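Local structure of transposon Tn7 transposition protein tnsA (Escherichia coli, 1T0F) at residues Ser9-Ile20 and Pro34-Pro42; Ile98-Val106 and Arg144-Arg154. The protein cuts the 5' DNA strands as the restriction enzyme-like, metal-dependent endonuclease of the Tn7 transposase, which it forms together with TnsB. One frame throughout, in Å; residues are numbered along the deposited sequence.

Contact 1 of 2, residues Ser9-Ile20 and Pro34-Pro42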
loop_
_atom_site.group_PDB
_atom_site.type_symbol
_atom_site.label_atom_id
_atom_site.label_comp_id
_atom_site.label_asym_id
_atom_site.label_seq_id
_atom_site.Cartn_x
_atom_site.Cartn_y
_atom_site.Cartn_z
ATOM N N SER A 9 5.438 -1.343 17.490
ATOM C CA SER A 9 5.985 -1.797 16.218
ATOM C C SER A 9 7.364 -2.435 16.337
ATOM O O SER A 9 7.860 -3.029 15.379
ATOM C CB SER A 9 6.047 -0.627 15.232
ATOM O OG SER A 9 6.839 0.430 15.740
ATOM N N SER A 10 7.985 -2.316 17.506
ATOM C CA SER A 10 9.306 -2.900 17.717
ATOM C C SER A 10 9.179 -4.336 18.216
ATOM O O SER A 10 8.263 -4.663 18.970
ATOM C CB SER A 10 10.103 -2.070 18.725
ATOM O OG SER A 10 9.502 -2.111 20.006
ATOM N N PHE A 11 10.105 -5.190 17.791
ATOM C CA PHE A 11 10.093 -6.594 18.181
ATOM C C PHE A 11 11.332 -6.964 18.979
ATOM O O PHE A 11 12.388 -6.341 18.841
ATOM C CB PHE A 11 10.032 -7.498 16.941
ATOM C CG PHE A 11 8.776 -7.347 16.128
ATOM C CD1 PHE A 11 8.810 -7.522 14.747
ATOM C CD2 PHE A 11 7.560 -7.046 16.736
ATOM C CE1 PHE A 11 7.649 -7.398 13.981
ATOM C CE2 PHE A 11 6.393 -6.919 15.980
ATOM C CZ PHE A 11 6.439 -7.095 14.600
ATOM N N SER A 12 11.187 -7.991 19.807
ATOM C CA SER A 12 12.283 -8.498 20.622
ATOM C C SER A 12 12.932 -9.620 19.817
ATOM O O SER A 12 12.409 -10.019 18.774
ATOM C CB SER A 12 11.741 -9.054 21.938
ATOM O OG SER A 12 10.826 -10.105 21.691
ATOM N N GLU A 13 14.064 -10.131 20.290
ATOM C CA GLU A 13 14.739 -11.208 19.576
ATOM C C GLU A 13 13.848 -12.441 19.445
ATOM O O GLU A 13 13.828 -13.090 18.399
ATOM C CB GLU A 13 16.046 -11.574 20.285
ATOM C CG GLU A 13 17.120 -10.507 20.156
ATOM C CD GLU A 13 17.806 -10.522 18.798
ATOM O OE1 GLU A 13 17.133 -10.805 17.783
ATOM O OE2 GLU A 13 19.022 -10.238 18.747
ATOM N N VAL A 14 13.102 -12.760 20.497
ATOM C CA VAL A 14 12.220 -13.922 20.450
ATOM C C VAL A 14 11.033 -13.672 19.524
ATOM O O VAL A 14 10.585 -14.583 18.829
ATOM C CB VAL A 14 11.689 -14.307 21.853
ATOM C CG1 VAL A 14 12.847 -14.741 22.741
ATOM C CG2 VAL A 14 10.942 -13.137 22.474
ATOM N N GLN A 15 10.525 -12.442 19.518
ATOM C CA GLN A 15 9.399 -12.091 18.652
ATOM C C GLN A 15 9.808 -12.234 17.188
ATOM O O GLN A 15 9.035 -12.707 16.352
ATOM C CB GLN A 15 8.950 -10.653 18.907
ATOM C CG GLN A 15 8.160 -10.447 20.185
ATOM C CD GLN A 15 7.721 -9.007 20.362
ATOM O OE1 GLN A 15 8.546 -8.098 20.394
ATOM N NE2 GLN A 15 6.416 -8.791 20.470
ATOM N N ILE A 16 11.028 -11.807 16.887
ATOM C CA ILE A 16 11.555 -11.887 15.536
ATOM C C ILE A 16 11.697 -13.346 15.120
ATOM O O ILE A 16 11.172 -13.756 14.087
ATOM C CB ILE A 16 12.927 -11.176 15.438
ATOM C CG1 ILE A 16 12.727 -9.663 15.570
ATOM C CG2 ILE A 16 13.621 -11.530 14.132
ATOM C CD1 ILE A 16 14.023 -8.868 15.589
ATOM N N ALA A 17 12.405 -14.125 15.934
ATOM C CA ALA A 17 12.615 -15.541 15.648
ATOM C C ALA A 17 11.284 -16.259 15.469
ATOM O O ALA A 17 11.135 -17.109 14.592
ATOM C CB ALA A 17 13.412 -16.190 16.780
ATOM N N ARG A 18 10.318 -15.904 16.307
ATOM C CA ARG A 18 8.996 -16.509 16.262
ATOM C C ARG A 18 8.274 -16.191 14.958
ATOM O O ARG A 18 7.632 -17.061 14.367
ATOM C CB ARG A 18 8.179 -16.029 17.467
ATOM C CG ARG A 18 6.687 -16.314 17.407
ATOM C CD ARG A 18 5.933 -15.131 16.810
ATOM N NE ARG A 18 4.488 -15.240 17.000
ATOM C CZ ARG A 18 3.617 -14.288 16.675
ATOM N NH1 ARG A 18 4.040 -13.150 16.143
ATOM N NH2 ARG A 18 2.320 -14.472 16.889
ATOM N N ARG A 19 8.381 -14.946 14.508
ATOM C CA ARG A 19 7.731 -14.541 13.269
ATOM C C ARG A 19 8.388 -15.220 12.077
ATOM O O ARG A 19 7.719 -15.568 11.107
ATOM C CB ARG A 19 7.767 -13.017 13.130
ATOM C CG ARG A 19 6.835 -12.334 14.113
ATOM C CD ARG A 19 6.748 -10.832 13.913
ATOM N NE ARG A 19 5.556 -10.287 14.560
ATOM C CZ ARG A 19 5.285 -10.401 15.859
ATOM N NH1 ARG A 19 6.123 -11.039 16.669
ATOM N NH2 ARG A 19 4.167 -9.881 16.351
ATOM N N ILE A 20 9.698 -15.423 12.153
ATOM C CA ILE A 20 10.405 -16.090 11.073
ATOM C C ILE A 20 9.936 -17.544 11.003
ATOM O O ILE A 20 9.792 -18.105 9.917
ATOM C CB ILE A 20 11.932 -16.046 11.295
ATOM C CG1 ILE A 20 12.418 -14.593 11.250
ATOM C CG2 ILE A 20 12.639 -16.873 10.233
ATOM C CD1 ILE A 20 13.910 -14.422 11.473
ATOM N N PRO A 34 2.251 -11.245 5.519
ATOM C CA PRO A 34 3.092 -10.052 5.697
ATOM C C PRO A 34 3.925 -10.085 6.978
ATOM O O PRO A 34 3.525 -10.689 7.971
ATOM C CB PRO A 34 2.075 -8.917 5.703
ATOM C CG PRO A 34 0.884 -9.555 6.355
ATOM C CD PRO A 34 0.826 -10.916 5.687
ATOM N N TRP A 35 5.083 -9.434 6.950
ATOM C CA TRP A 35 5.950 -9.396 8.125
ATOM C C TRP A 35 5.270 -8.590 9.233
ATOM O O TRP A 35 5.269 -8.998 10.393
ATOM C CB TRP A 35 7.306 -8.784 7.765
ATOM C CG TRP A 35 8.222 -8.626 8.950
ATOM C CD1 TRP A 35 8.553 -7.461 9.584
ATOM C CD2 TRP A 35 8.900 -9.673 9.655
ATOM N NE1 TRP A 35 9.401 -7.717 10.642
ATOM C CE2 TRP A 35 9.628 -9.067 10.708
ATOM C CE3 TRP A 35 8.964 -11.066 9.501
ATOM C CZ2 TRP A 35 10.410 -9.808 11.604
ATOM C CZ3 TRP A 35 9.748 -11.803 10.396
ATOM C CH2 TRP A 35 10.458 -11.169 11.431
ATOM N N LEU A 36 4.683 -7.453 8.868
ATOM C CA LEU A 36 3.983 -6.600 9.825
ATOM C C LEU A 36 2.477 -6.716 9.623
ATOM O O LEU A 36 2.008 -6.896 8.500
ATOM C CB LEU A 36 4.380 -5.134 9.632
ATOM C CG LEU A 36 5.859 -4.742 9.681
ATOM C CD1 LEU A 36 5.987 -3.255 9.352
ATOM C CD2 LEU A 36 6.442 -5.048 11.059
ATOM N N THR A 37 1.723 -6.597 10.713
ATOM C CA THR A 37 0.269 -6.663 10.663
ATOM C C THR A 37 -0.275 -5.348 11.210
ATOM O O THR A 37 0.485 -4.533 11.734
ATOM C CB THR A 37 -0.269 -7.819 11.530
ATOM O OG1 THR A 37 -0.073 -7.508 12.916
ATOM C CG2 THR A 37 0.462 -9.102 11.202
ATOM N N VAL A 38 -1.582 -5.133 11.090
ATOM C CA VAL A 38 -2.187 -3.902 11.589
ATOM C C VAL A 38 -1.953 -3.736 13.096
ATOM O O VAL A 38 -2.150 -2.653 13.652
ATOM C CB VAL A 38 -3.708 -3.862 11.311
ATOM C CG1 VAL A 38 -3.961 -3.856 9.804
ATOM C CG2 VAL A 38 -4.394 -5.051 11.975
ATOM N N GLN A 39 -1.527 -4.813 13.751
ATOM C CA GLN A 39 -1.249 -4.768 15.186
ATOM C C GLN A 39 0.003 -3.931 15.425
ATOM O O GLN A 39 0.184 -3.370 16.502
ATOM C CB GLN A 39 -1.029 -6.179 15.736
ATOM C CG GLN A 39 -2.222 -7.110 15.580
ATOM C CD GLN A 39 -3.457 -6.625 16.325
ATOM O OE1 GLN A 39 -4.063 -5.614 15.961
ATOM N NE2 GLN A 39 -3.833 -7.346 17.379
ATOM N N GLU A 40 0.867 -3.856 14.417
ATOM C CA GLU A 40 2.097 -3.080 14.516
ATOM C C GLU A 40 1.940 -1.660 13.979
ATOM O O GLU A 40 2.929 -0.981 13.694
ATOM C CB GLU A 40 3.235 -3.776 13.764
ATOM C CG GLU A 40 3.829 -4.986 14.471
ATOM C CD GLU A 40 2.926 -6.207 14.438
ATOM O OE1 GLU A 40 2.580 -6.662 13.324
ATOM O OE2 GLU A 40 2.568 -6.716 15.524
ATOM N N VAL A 41 0.700 -1.205 13.835
ATOM C CA VAL A 41 0.460 0.141 13.334
ATOM C C VAL A 41 0.973 1.173 14.341
ATOM O O VAL A 41 0.745 1.046 15.545
ATOM C CB VAL A 41 -1.047 0.387 13.079
ATOM C CG1 VAL A 41 -1.829 0.237 14.374
ATOM C CG2 VAL A 41 -1.256 1.773 12.485
ATOM N N PRO A 42 1.691 2.201 13.862
ATOM C CA PRO A 42 2.205 3.224 14.777
ATOM C C PRO A 42 1.064 4.033 15.384
ATOM O O PRO A 42 0.071 4.316 14.715
ATOM C CB PRO A 42 3.114 4.063 13.882
ATOM C CG PRO A 42 2.456 3.954 12.545
ATOM C CD PRO A 42 2.101 2.487 12.476
HETATM O O HOH W 1 3.894 -9.321 12.798
#
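A single water ties Arg19 to Trp35 and Glu40: it takes the N-H of Arg19 NE at 2.6 Å and donates to Trp35 O and Glu40 OE1. The direct salt bridge is long, Arg19 NH2 to Glu40 OE2 at 3.6 Å, with guanidinium and carboxylate planes nearly perpendicular (83°). Glu40 is bent at chi2 (74°), which turns its carboxylate back to its own loop, where OE1 also accepts from Thr37 N (2.7 Å) and Thr37 OG1. Its methylene is used too, CG lying 3.4 Å from Phe11 CZ. With an alanine here, Thr37 N and OG1 would probably lose this acceptor, the water would keep only Trp35 O of the two, and Arg19 would lack this countercharge. Phe11 suits the middle of the contact because its flat ring takes the Arg19 guanidinium over one face while Trp35 NE1 meets its edge. The broad indole offers apolar surface to the helix: Arg19 CD lies over one face, Arg19 CB is 3.6 Å from Trp35 CZ3, and Ile20 CG1 meets the edge at CH2. Trp35 in turn is bonded through its backbone to Gln85 of strand 79-87, while Ile16 packs on Val110 of strand 110-111, so helix 13-21 and the loop lie beside these strands.

Contact 2 of 2, residues Ile98-Val106 and Arg144-Arg154. With MLA (malonic acid), chain F.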
loop_
_atom_site.group_PDB
_atom_site.type_symbol
_atom_site.label_atom_id
_atom_site.label_comp_id
_atom_site.label_asym_id
_atom_site.label_seq_id
_atom_site.Cartn_x
_atom_site.Cartn_y
_atom_site.Cartn_z
ATOM N N ILE A 98 26.856 -1.823 7.304
ATOM C CA ILE A 98 28.291 -1.773 7.551
ATOM C C ILE A 98 29.010 -1.127 6.370
ATOM O O ILE A 98 29.795 -0.194 6.543
ATOM C CB ILE A 98 28.858 -3.193 7.786
ATOM C CG1 ILE A 98 28.299 -3.758 9.094
ATOM C CG2 ILE A 98 30.380 -3.152 7.819
ATOM C CD1 ILE A 98 28.674 -5.208 9.358
ATOM N N ASP A 99 28.727 -1.607 5.163
ATOM C CA ASP A 99 29.377 -1.072 3.973
ATOM C C ASP A 99 29.049 0.384 3.669
ATOM O O ASP A 99 29.873 1.099 3.094
ATOM C CB ASP A 99 29.032 -1.917 2.743
ATOM C CG ASP A 99 29.555 -3.336 2.843
ATOM O OD1 ASP A 99 30.657 -3.524 3.398
ATOM O OD2 ASP A 99 28.870 -4.259 2.354
ATOM N N SER A 100 27.857 0.827 4.059
ATOM C CA SER A 100 27.430 2.194 3.776
ATOM C C SER A 100 27.712 3.184 4.898
ATOM O O SER A 100 27.526 4.391 4.724
ATOM C CB SER A 100 25.934 2.215 3.457
ATOM O OG SER A 100 25.181 1.810 4.587
ATOM N N GLY A 101 28.150 2.683 6.050
ATOM C CA GLY A 101 28.437 3.570 7.164
ATOM C C GLY A 101 27.171 4.115 7.798
ATOM O O GLY A 101 27.100 5.287 8.165
ATOM N N ILE A 102 26.170 3.251 7.925
ATOM C CA ILE A 102 24.890 3.611 8.514
ATOM C C ILE A 102 24.602 2.665 9.672
ATOM O O ILE A 102 24.816 1.467 9.554
ATOM C CB ILE A 102 23.734 3.466 7.485
ATOM C CG1 ILE A 102 23.908 4.484 6.355
ATOM C CG2 ILE A 102 22.389 3.640 8.175
ATOM C CD1 ILE A 102 22.831 4.401 5.285
ATOM N N LYS A 103 24.117 3.196 10.785
ATOM C CA LYS A 103 23.783 2.355 11.929
ATOM C C LYS A 103 22.522 1.573 11.561
ATOM O O LYS A 103 21.489 2.166 11.252
ATOM C CB LYS A 103 23.504 3.216 13.165
ATOM C CG LYS A 103 23.003 2.438 14.380
ATOM C CD LYS A 103 24.142 1.997 15.303
ATOM C CE LYS A 103 25.145 1.098 14.605
ATOM N NZ LYS A 103 26.243 0.681 15.531
ATOM N N HIS A 104 22.600 0.249 11.586
ATOM C CA HIS A 104 21.435 -0.561 11.249
ATOM C C HIS A 104 20.295 -0.309 12.240
ATOM O O HIS A 104 20.536 -0.111 13.435
ATOM C CB HIS A 104 21.801 -2.046 11.270
ATOM C CG HIS A 104 20.690 -2.943 10.817
ATOM N ND1 HIS A 104 20.657 -3.507 9.560
ATOM C CD2 HIS A 104 19.564 -3.353 11.442
ATOM C CE1 HIS A 104 19.556 -4.228 9.433
ATOM N NE2 HIS A 104 18.875 -4.150 10.560
ATOM N N PRO A 105 19.037 -0.289 11.752
ATOM C CA PRO A 105 17.865 -0.067 12.603
ATOM C C PRO A 105 17.906 -0.969 13.834
ATOM O O PRO A 105 18.095 -2.185 13.726
ATOM C CB PRO A 105 16.705 -0.401 11.674
ATOM C CG PRO A 105 17.200 0.154 10.364
ATOM C CD PRO A 105 18.646 -0.321 10.326
ATOM N N VAL A 106 17.728 -0.369 15.002
ATOM C CA VAL A 106 17.774 -1.127 16.245
ATOM C C VAL A 106 16.912 -0.469 17.317
ATOM O O VAL A 106 16.815 0.759 17.381
ATOM C CB VAL A 106 19.243 -1.238 16.750
ATOM C CG1 VAL A 106 19.851 0.152 16.887
ATOM C CG2 VAL A 106 19.296 -1.974 18.095
ATOM N N ARG A 144 17.503 10.526 9.635
ATOM C CA ARG A 144 17.435 9.094 9.928
ATOM C C ARG A 144 16.523 8.376 8.925
ATOM O O ARG A 144 16.804 7.250 8.515
ATOM C CB ARG A 144 16.932 8.855 11.353
ATOM C CG ARG A 144 16.844 7.379 11.734
ATOM C CD ARG A 144 18.169 6.664 11.466
ATOM N NE ARG A 144 18.173 5.293 11.977
ATOM C CZ ARG A 144 19.167 4.429 11.784
ATOM N NH1 ARG A 144 20.239 4.787 11.089
ATOM N NH2 ARG A 144 19.098 3.208 12.301
ATOM N N THR A 145 15.434 9.029 8.529
ATOM C CA THR A 145 14.519 8.426 7.558
ATOM C C THR A 145 15.295 8.195 6.273
ATOM O O THR A 145 15.189 7.129 5.663
ATOM C CB THR A 145 13.311 9.333 7.274
ATOM O OG1 THR A 145 12.522 9.445 8.460
ATOM C CG2 THR A 145 12.445 8.754 6.148
ATOM N N LEU A 146 16.086 9.190 5.874
ATOM C CA LEU A 146 16.901 9.096 4.668
ATOM C C LEU A 146 17.950 7.986 4.793
ATOM O O LEU A 146 18.249 7.302 3.813
ATOM C CB LEU A 146 17.595 10.436 4.372
ATOM C CG LEU A 146 16.700 11.602 3.915
ATOM C CD1 LEU A 146 17.545 12.861 3.743
ATOM C CD2 LEU A 146 16.008 11.253 2.585
ATOM N N GLU A 147 18.515 7.799 5.984
ATOM C CA GLU A 147 19.507 6.729 6.152
ATOM C C GLU A 147 18.850 5.368 5.942
ATOM O O GLU A 147 19.407 4.495 5.276
ATOM C CB GLU A 147 20.133 6.743 7.554
ATOM C CG GLU A 147 20.984 7.948 7.882
ATOM C CD GLU A 147 21.676 7.794 9.228
ATOM O OE1 GLU A 147 21.008 7.382 10.196
ATOM O OE2 GLU A 147 22.886 8.084 9.317
ATOM N N LYS A 148 17.670 5.184 6.520
ATOM C CA LYS A 148 16.975 3.909 6.388
ATOM C C LYS A 148 16.517 3.679 4.953
ATOM O O LYS A 148 16.495 2.546 4.473
ATOM C CB LYS A 148 15.801 3.839 7.361
ATOM C CG LYS A 148 16.263 3.671 8.813
ATOM C CD LYS A 148 15.114 3.390 9.758
ATOM C CE LYS A 148 14.226 4.607 9.946
ATOM N NZ LYS A 148 13.048 4.278 10.800
ATOM N N LEU A 149 16.163 4.755 4.266
ATOM C CA LEU A 149 15.751 4.636 2.873
ATOM C C LEU A 149 16.962 4.249 2.029
ATOM O O LEU A 149 16.834 3.488 1.075
ATOM C CB LEU A 149 15.153 5.954 2.375
ATOM C CG LEU A 149 13.760 6.304 2.899
ATOM C CD1 LEU A 149 13.404 7.741 2.494
ATOM C CD2 LEU A 149 12.730 5.313 2.334
ATOM N N GLU A 150 18.146 4.763 2.375
ATOM C CA GLU A 150 19.349 4.416 1.614
ATOM C C GLU A 150 19.665 2.926 1.785
ATOM O O GLU A 150 20.073 2.251 0.835
ATOM C CB GLU A 150 20.539 5.276 2.065
ATOM C CG GLU A 150 21.870 4.967 1.390
ATOM C CD GLU A 150 21.841 5.096 -0.126
ATOM O OE1 GLU A 150 20.890 5.702 -0.678
ATOM O OE2 GLU A 150 22.793 4.600 -0.769
ATOM N N LEU A 151 19.487 2.408 2.997
ATOM C CA LEU A 151 19.741 0.981 3.231
ATOM C C LEU A 151 18.820 0.160 2.332
ATOM O O LEU A 151 19.243 -0.793 1.667
ATOM C CB LEU A 151 19.449 0.609 4.685
ATOM C CG LEU A 151 20.395 1.141 5.764
ATOM C CD1 LEU A 151 19.906 0.668 7.132
ATOM C CD2 LEU A 151 21.821 0.649 5.494
ATOM N N GLU A 152 17.547 0.539 2.337
ATOM C CA GLU A 152 16.526 -0.135 1.543
ATOM C C GLU A 152 16.836 -0.013 0.051
ATOM O O GLU A 152 16.695 -0.979 -0.705
ATOM C CB GLU A 152 15.156 0.479 1.853
ATOM C CG GLU A 152 13.986 -0.262 1.229
ATOM C CD GLU A 152 12.641 0.346 1.594
ATOM O OE1 GLU A 152 12.610 1.355 2.340
ATOM O OE2 GLU A 152 11.614 -0.192 1.133
ATOM N N ARG A 153 17.254 1.178 -0.370
ATOM C CA ARG A 153 17.578 1.400 -1.775
ATOM C C ARG A 153 18.684 0.451 -2.211
ATOM O O ARG A 153 18.571 -0.220 -3.240
ATOM C CB ARG A 153 18.023 2.845 -2.003
ATOM C CG ARG A 153 18.285 3.179 -3.472
ATOM C CD ARG A 153 18.967 4.541 -3.607
ATOM N NE ARG A 153 20.372 4.504 -3.196
ATOM C CZ ARG A 153 21.356 3.989 -3.929
ATOM N NH1 ARG A 153 21.105 3.461 -5.123
ATOM N NH2 ARG A 153 22.597 3.991 -3.464
ATOM N N ARG A 154 19.755 0.390 -1.423
ATOM C CA ARG A 154 20.880 -0.483 -1.737
ATOM C C ARG A 154 20.476 -1.949 -1.774
ATOM O O ARG A 154 20.965 -2.712 -2.610
ATOM C CB ARG A 154 22.007 -0.284 -0.714
ATOM C CG ARG A 154 22.646 1.086 -0.798
ATOM C CD ARG A 154 23.841 1.202 0.143
ATOM N NE ARG A 154 24.473 2.513 0.036
ATOM C CZ ARG A 154 25.783 2.701 -0.086
ATOM N NH1 ARG A 154 26.605 1.660 -0.115
ATOM N NH2 ARG A 154 26.273 3.930 -0.190
HETATM C C1 MLA F . 16.081 3.211 14.198
HETATM O O1A MLA F . 16.088 4.191 13.522
HETATM O O1B MLA F . 17.192 2.506 14.456
HETATM C C2 MLA F . 14.854 2.594 14.868
HETATM C C3 MLA F . 13.625 3.483 14.967
HETATM O O3A MLA F . 13.426 4.292 15.820
HETATM O O3B MLA F . 12.753 3.267 13.957
HETATM O O HOH W 2 23.462 5.973 11.338
#
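Lys103 O is gripped end-on by two nitrogens of Arg144, NH1 at 2.9 Å and NH2 at 2.8 Å. Both bonds run in the guanidinium plane, but only NH1 lies on a carbonyl lone pair; NH2 stands 37° above the carbonyl plane. Arginine suits this place because its planar group has donors left over. NE points almost straight (171°) at malonate O1A, 2.8 Å away, NH2 also donates to O1B, and NH1 forms a salt bridge with Glu147 OE1 at 2.9 Å. The bend at chi2 (53°) swings the chain off the helix into this position. Val106 N adds a bond to malonate O1B, and Lys148 NZ a weak one to O3B.

Next to the polar cluster, Ile102 and Pro105 press on the helix. Ile102 slides alongside Leu151, CD1 to CD2 at 3.9 Å, and its two branches divide the helix surface, CG2 against Glu147 CB and CD1 against Glu147 O and Glu150 CB. Pro105 and Leu151 meet tip to tip, CD to CD1 at 3.6 Å, and the rigid proline ring also touches the aliphatic part of Lys148.

Where helix 90-100 ends in a Schellman motif at Gly101, small Ser100 lets the guanidinium of Arg154 lie flat against its CB, 3.6 Å from CZ. Ser100 OG turns back to Ile96 O and Ala97 O. Glu150 holds Arg154 NE and is clasped side-on by Arg153; a second protein chain adds an acidic partner to Arg154 NH2 and backbone contacts to Glu150 and Gly101.

The malonate probably came from the crystallisation liquor, yet a backbone N-H, an arginine and a lysine converging on it make an anion site, which might hold a DNA phosphate in this nuclease.

Overall arrangement
The contacts follow one another along the chain: contact 1 closes before contact 2 opens. Their centres are 20 Å apart and their nearest atoms about 7 Å, so they do not touch, but Gln112 joins them, its side chain bonded to Phe11 and its backbone to His104 and Pro105. Contact 1 sets helix 13-21 and its following loop beside strand 79-87 of the mixed four-stranded sheet; contact 2 packs the end of helix 90-100 and the loop after it on helix 143-159, which leads to strand 163-166. These two strands are the outermost within this chain. Leu36 lies about 6 Å from Asp117 and Lys148 about 5 Å from Lys135 between side chains, so both contacts lie close to the active site of the PDDEXK-type nuclease domain.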